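Local coordinates for protein SidF, inhibitor of growth family, member 3 (Legionella pneumophila subsp. pneumophila, PDB 4FYE) that acts as a phosphoinositide phosphatase, probably removing a phosphate from the inositol headgroup of membrane phosphatidylinositol phosphates, at residues S131-S136 / N730-K735; Q215-K220 / Y509-Q514. The protein carries 1 engineered substitution. One frame throughout, in Å; residues are numbered along the deposited sequence.

Contact 1 (S131-S136 / N730-K735); sequences SSKKSS and NGLFGK
One amide does two jobs here: Asn730 reaches across to a loop with its nitrogen while its oxygen folds its own backbone into a turn. ND2 donates to the backbone O of Ser131 at 2.6 Å, lying almost on the axis of that carbonyl (C=O...N 161°), with the acceptor tilted out of the amide plane. At the other end OD1 takes the backbone N of Leu732 at 3.1 Å, the N-H coming from above the plane of the side-chain carbonyl. With CG wedged between backbone N and carbonyl carbon (chi1 63°), the crowded position, the amide curls back over its own chain; bonds at both ends fix which way round it lies. A weak second bond from ND2 to Asp128 O ties in the same loop. Lys133 runs past Asn730 in the opposite sense: its CG rests 3.8 Å from Asn730 CB, and its CD 3.4 Å from Asn730 O. Bends at chi3 and chi4 leave NZ of this exposed lysine 4.0 Å from Asn730 O. Leu732 CD2 adds a looser apolar touch, 4.3 Å from Lys133 CD; the leucine also packs on Leu129 and Asn138. Ser132 to Ser135 form a type I turn, and Ser135 OG caps the N of Asn138 in helix 136-163. The arrangement is an Asx turn leading toward helix 733-741, joined by its amide to the loop before a serine N-cap.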
loop_
_atom_site.group_PDB
_atom_site.type_symbol
_atom_site.label_atom_id
_atom_site.label_comp_id
_atom_site.label_asym_id
_atom_site.label_seq_id
_atom_site.Cartn_x
_atom_site.Cartn_y
_atom_site.Cartn_z
ATOM N N SER A 131 -22.235 -9.507 -11.222
ATOM C CA SER A 131 -23.014 -9.951 -12.305
ATOM C C SER A 131 -22.392 -9.322 -13.547
ATOM O O SER A 131 -21.609 -8.331 -13.464
ATOM C CB SER A 131 -24.339 -9.171 -12.108
ATOM O OG SER A 131 -25.252 -9.898 -12.750
ATOM N N SER A 132 -22.868 -9.704 -14.704
ATOM C CA SER A 132 -22.336 -9.110 -15.924
ATOM C C SER A 132 -22.646 -7.622 -16.168
ATOM O O SER A 132 -23.778 -7.174 -15.974
ATOM C CB SER A 132 -22.755 -9.952 -17.118
ATOM O OG SER A 132 -22.698 -9.128 -18.240
ATOM N N LYS A 133 -21.693 -6.851 -16.691
ATOM C CA LYS A 133 -21.918 -5.412 -16.825
ATOM C C LYS A 133 -22.887 -5.279 -17.948
ATOM O O LYS A 133 -23.439 -4.168 -18.248
ATOM C CB LYS A 133 -20.682 -4.681 -17.290
ATOM C CG LYS A 133 -19.386 -4.848 -16.532
ATOM C CD LYS A 133 -18.383 -3.965 -17.252
ATOM C CE LYS A 133 -17.895 -4.668 -18.507
ATOM N NZ LYS A 133 -16.491 -5.124 -18.320
ATOM N N LYS A 134 -23.046 -6.391 -18.644
ATOM C CA LYS A 134 -24.017 -6.428 -19.745
ATOM C C LYS A 134 -25.422 -6.935 -19.396
ATOM O O LYS A 134 -26.235 -7.076 -20.287
ATOM C CB LYS A 134 -23.446 -7.204 -20.937
ATOM C CG LYS A 134 -22.138 -6.619 -21.465
ATOM C CD LYS A 134 -22.176 -6.459 -22.979
ATOM C CE LYS A 134 -21.380 -7.538 -23.713
ATOM N NZ LYS A 134 -19.912 -7.259 -23.755
ATOM N N SER A 135 -25.726 -7.186 -18.119
ATOM C CA SER A 135 -27.146 -7.504 -17.720
ATOM C C SER A 135 -28.069 -6.352 -18.073
ATOM O O SER A 135 -27.616 -5.191 -18.177
ATOM C CB SER A 135 -27.230 -7.776 -16.209
ATOM O OG SER A 135 -27.216 -6.553 -15.459
ATOM N N SER A 136 -29.354 -6.590 -18.260
ATOM C CA SER A 136 -30.205 -5.432 -18.534
ATOM C C SER A 136 -30.177 -4.427 -17.341
ATOM O O SER A 136 -30.289 -3.201 -17.525
ATOM C CB SER A 136 -31.645 -5.810 -18.909
ATOM O OG SER A 136 -32.198 -6.631 -17.895
ATOM N N ASN A 730 -17.067 -6.783 -11.431
ATOM C CA ASN A 730 -17.036 -6.591 -12.837
ATOM C C ASN A 730 -16.493 -5.171 -13.218
ATOM O O ASN A 730 -16.701 -4.728 -14.343
ATOM C CB ASN A 730 -18.443 -6.764 -13.331
ATOM C CG ASN A 730 -19.457 -5.701 -12.760
ATOM O OD1 ASN A 730 -19.087 -4.717 -12.140
ATOM N ND2 ASN A 730 -20.744 -5.901 -13.036
ATOM N N GLY A 731 -15.874 -4.469 -12.257
ATOM C CA GLY A 731 -15.196 -3.192 -12.468
ATOM C C GLY A 731 -16.104 -1.972 -12.473
ATOM O O GLY A 731 -15.628 -0.866 -12.667
ATOM N N LEU A 732 -17.415 -2.115 -12.257
ATOM C CA LEU A 732 -18.297 -0.933 -12.357
ATOM C C LEU A 732 -17.987 0.264 -11.442
ATOM O O LEU A 732 -18.407 1.418 -11.733
ATOM C CB LEU A 732 -19.775 -1.325 -12.224
ATOM C CG LEU A 732 -20.327 -1.961 -13.508
ATOM C CD1 LEU A 732 -21.808 -2.289 -13.315
ATOM C CD2 LEU A 732 -20.122 -1.010 -14.681
ATOM N N PHE A 733 -17.347 0.020 -10.303
ATOM C CA PHE A 733 -16.800 1.118 -9.525
ATOM C C PHE A 733 -15.855 2.001 -10.338
ATOM O O PHE A 733 -15.735 3.192 -10.020
ATOM C CB PHE A 733 -16.209 0.679 -8.151
ATOM C CG PHE A 733 -17.220 0.771 -7.012
ATOM C CD1 PHE A 733 -17.878 1.959 -6.756
ATOM C CD2 PHE A 733 -17.502 -0.325 -6.208
ATOM C CE1 PHE A 733 -18.801 2.079 -5.719
ATOM C CE2 PHE A 733 -18.419 -0.219 -5.154
ATOM C CZ PHE A 733 -19.079 0.987 -4.913
ATOM N N GLY A 734 -15.234 1.459 -11.404
ATOM C CA GLY A 734 -14.382 2.281 -12.285
ATOM C C GLY A 734 -15.096 3.436 -12.962
ATOM O O GLY A 734 -14.564 4.546 -13.043
ATOM N N LYS A 735 -16.325 3.203 -13.394
ATOM C CA LYS A 735 -17.160 4.228 -14.048
ATOM C C LYS A 735 -17.573 5.318 -13.086
ATOM O O LYS A 735 -17.711 6.443 -13.477
ATOM C CB LYS A 735 -18.450 3.618 -14.649
ATOM C CG LYS A 735 -18.300 2.347 -15.449
ATOM C CD LYS A 735 -17.567 2.600 -16.762
ATOM C CE LYS A 735 -16.980 1.275 -17.286
ATOM N NZ LYS A 735 -15.924 1.486 -18.335
#

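Contact 2 (Q215-K220 / Y509-Q514); sequences QRLMGK and YFEEYQ
Leu217 spreads its two methyl groups over neighbouring residues of one helix. With CG anti to the carbonyl carbon (chi1 -52°), CD1 reaches Phe510 CE1 at 4.1 Å, and CD2 meets Glu511 CG, also at 4.1 Å. The methyl approaches the phenyl ring obliquely; against Glu511 the leucine crosses at close to a right angle. Phe510 holds CG anti to its backbone N (chi1 -178°), which sends the ring to Leu217 while it also packs on Ala292 and Val293 of helix 284-311. Glu511 turns CG the other way, beside its N, and runs on extended, so its methylene touches the leucine and its carboxylate continues toward Arg216. The partner helix, 482-514, is one arm of a helical hairpin with helix 522-583, touched through Tyr509 and joined by a short loop, in a region predicted to be coiled coil; Leu217 is where the chain leaves helix 212-216. Arg216 NH1 stays 4.4 Å from Glu511 OE2, at the edge of the guanidinium and too far for a salt bridge, which NE makes instead with Glu222. Gln514, one turn on from Phe510, has CG anti to N (chi1 -169°) and a bend at chi2 bringing the amide beside the Leu217 carbonyl. As modelled, Gln514 OE1 is 3.2 Å from Leu217 O, acceptor against acceptor; the amide is probably fitted the wrong way round, and the reverse fit would offer its NH2, possibly as a hydrogen bond.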
loop_
_atom_site.group_PDB
_atom_site.type_symbol
_atom_site.label_atom_id
_atom_site.label_comp_id
_atom_site.label_asym_id
_atom_site.label_seq_id
_atom_site.Cartn_x
_atom_site.Cartn_y
_atom_site.Cartn_z
ATOM N N GLN A 215 9.852 19.247 7.480
ATOM C CA GLN A 215 9.185 20.241 8.270
ATOM C C GLN A 215 9.821 21.616 8.036
ATOM O O GLN A 215 9.096 22.580 7.792
ATOM C CB GLN A 215 9.158 19.812 9.747
ATOM C CG GLN A 215 7.979 20.318 10.589
ATOM C CD GLN A 215 6.571 20.118 9.967
ATOM O OE1 GLN A 215 5.810 19.240 10.389
ATOM N NE2 GLN A 215 6.210 20.963 8.991
ATOM N N ARG A 216 11.148 21.718 8.035
ATOM C CA ARG A 216 11.770 23.026 7.838
ATOM C C ARG A 216 11.937 23.485 6.362
ATOM O O ARG A 216 12.077 24.684 6.111
ATOM C CB ARG A 216 13.082 23.133 8.601
ATOM C CG ARG A 216 14.200 22.345 7.959
ATOM C CD ARG A 216 15.506 22.463 8.710
ATOM N NE ARG A 216 16.289 21.239 8.577
ATOM C CZ ARG A 216 17.042 20.928 7.516
ATOM N NH1 ARG A 216 17.124 21.754 6.448
ATOM N NH2 ARG A 216 17.708 19.766 7.531
ATOM N N LEU A 217 11.936 22.559 5.395
ATOM C CA LEU A 217 11.833 22.964 3.989
ATOM C C LEU A 217 10.404 23.336 3.631
ATOM O O LEU A 217 10.004 23.198 2.497
ATOM C CB LEU A 217 12.340 21.893 3.003
ATOM C CG LEU A 217 13.725 21.222 3.116
ATOM C CD1 LEU A 217 13.653 19.842 2.489
ATOM C CD2 LEU A 217 14.871 21.992 2.494
ATOM N N MET A 218 9.609 23.789 4.586
ATOM C CA MET A 218 8.258 24.223 4.237
ATOM C C MET A 218 7.934 25.518 4.953
ATOM O O MET A 218 6.794 25.722 5.373
ATOM C CB MET A 218 7.220 23.146 4.560
ATOM C CG MET A 218 7.522 21.819 3.901
ATOM S SD MET A 218 6.121 20.729 3.635
ATOM C CE MET A 218 5.687 20.193 5.295
ATOM N N GLY A 219 8.938 26.391 5.079
ATOM C CA GLY A 219 8.824 27.610 5.884
ATOM C C GLY A 219 8.043 27.332 7.163
ATOM O O GLY A 219 7.122 28.085 7.486
ATOM N N LYS A 220 8.388 26.221 7.842
ATOM C CA LYS A 220 7.815 25.789 9.149
ATOM C C LYS A 220 8.912 25.517 10.204
ATOM O O LYS A 220 10.099 25.746 9.952
ATOM C CB LYS A 220 6.889 24.555 9.007
ATOM C CG LYS A 220 5.552 24.840 8.334
ATOM C CD LYS A 220 4.408 23.963 8.841
ATOM C CE LYS A 220 3.111 24.347 8.127
ATOM N NZ LYS A 220 1.870 23.948 8.847
ATOM N N TYR A 509 21.707 19.917 -2.814
ATOM C CA TYR A 509 21.277 20.475 -4.059
ATOM C C TYR A 509 19.837 20.981 -3.964
ATOM O O TYR A 509 19.532 22.040 -4.489
ATOM C CB TYR A 509 21.457 19.506 -5.214
ATOM C CG TYR A 509 20.746 19.976 -6.469
ATOM C CD1 TYR A 509 19.385 19.743 -6.648
ATOM C CD2 TYR A 509 21.419 20.663 -7.465
ATOM C CE1 TYR A 509 18.720 20.180 -7.772
ATOM C CE2 TYR A 509 20.748 21.094 -8.607
ATOM C CZ TYR A 509 19.398 20.842 -8.752
ATOM O OH TYR A 509 18.712 21.262 -9.869
ATOM N N PHE A 510 18.946 20.241 -3.302
ATOM C CA PHE A 510 17.558 20.721 -3.205
ATOM C C PHE A 510 17.409 21.996 -2.364
ATOM O O PHE A 510 16.585 22.841 -2.700
ATOM C CB PHE A 510 16.576 19.630 -2.722
ATOM C CG PHE A 510 15.139 20.096 -2.652
ATOM C CD1 PHE A 510 14.608 20.635 -1.477
ATOM C CD2 PHE A 510 14.306 19.998 -3.758
ATOM C CE1 PHE A 510 13.266 21.053 -1.405
ATOM C CE2 PHE A 510 12.956 20.392 -3.685
ATOM C CZ PHE A 510 12.445 20.941 -2.510
ATOM N N GLU A 511 18.176 22.091 -1.270
ATOM C CA GLU A 511 18.217 23.282 -0.365
ATOM C C GLU A 511 18.373 24.603 -1.120
ATOM O O GLU A 511 17.683 25.568 -0.793
ATOM C CB GLU A 511 19.315 23.157 0.718
ATOM C CG GLU A 511 18.907 22.320 1.948
ATOM C CD GLU A 511 20.082 21.907 2.856
ATOM O OE1 GLU A 511 20.994 22.740 3.097
ATOM O OE2 GLU A 511 20.101 20.741 3.341
ATOM N N GLU A 512 19.265 24.611 -2.127
ATOM C CA GLU A 512 19.493 25.764 -3.016
ATOM C C GLU A 512 18.411 25.893 -4.073
ATOM O O GLU A 512 17.872 26.989 -4.284
ATOM C CB GLU A 512 20.852 25.679 -3.738
ATOM C CG GLU A 512 22.021 26.382 -3.068
ATOM C CD GLU A 512 21.803 27.873 -2.806
ATOM O OE1 GLU A 512 21.751 28.686 -3.775
ATOM O OE2 GLU A 512 21.717 28.235 -1.605
ATOM N N TYR A 513 18.117 24.780 -4.757
ATOM C CA TYR A 513 17.141 24.801 -5.820
ATOM C C TYR A 513 15.823 25.310 -5.283
ATOM O O TYR A 513 15.084 26.025 -5.971
ATOM C CB TYR A 513 16.968 23.432 -6.474
ATOM C CG TYR A 513 15.952 23.447 -7.638
ATOM C CD1 TYR A 513 14.581 23.345 -7.392
ATOM C CD2 TYR A 513 16.366 23.586 -8.978
ATOM C CE1 TYR A 513 13.658 23.371 -8.416
ATOM C CE2 TYR A 513 15.440 23.599 -10.014
ATOM C CZ TYR A 513 14.090 23.490 -9.717
ATOM O OH TYR A 513 13.134 23.487 -10.698
ATOM N N GLN A 514 15.532 24.949 -4.047
ATOM C CA GLN A 514 14.248 25.280 -3.483
ATOM C C GLN A 514 13.986 26.791 -3.427
ATOM O O GLN A 514 12.916 27.231 -3.805
ATOM C CB GLN A 514 14.063 24.614 -2.124
ATOM C CG GLN A 514 12.640 24.726 -1.631
ATOM C CD GLN A 514 12.579 25.340 -0.248
ATOM O OE1 GLN A 514 11.664 25.044 0.532
ATOM N NE2 GLN A 514 13.554 26.212 0.068
#

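Both contacts lie at the surface, their centres about 26 Å (contact 1) and 27 Å (contact 2) from the centre of the chain, and each has a single buried residue among those touching: Leu732 in contact 1, Phe510 in contact 2. They share no element. Contact 1 joins the loop before helix 136-163 to the approach to helix 733-741; contact 2 sets the end of helix 212-216 on the C-terminal part of helix 482-514. Their chemistry diverges accordingly: the loop-to-turn contact rests on a short amide-to-carbonyl bond, the helix-end contact on apolar touches from a leucine, with charges only loosely opposed. Contact 2 is nested along the chain within the span closed by contact 1, yet their nearest atoms are about 31 Å apart.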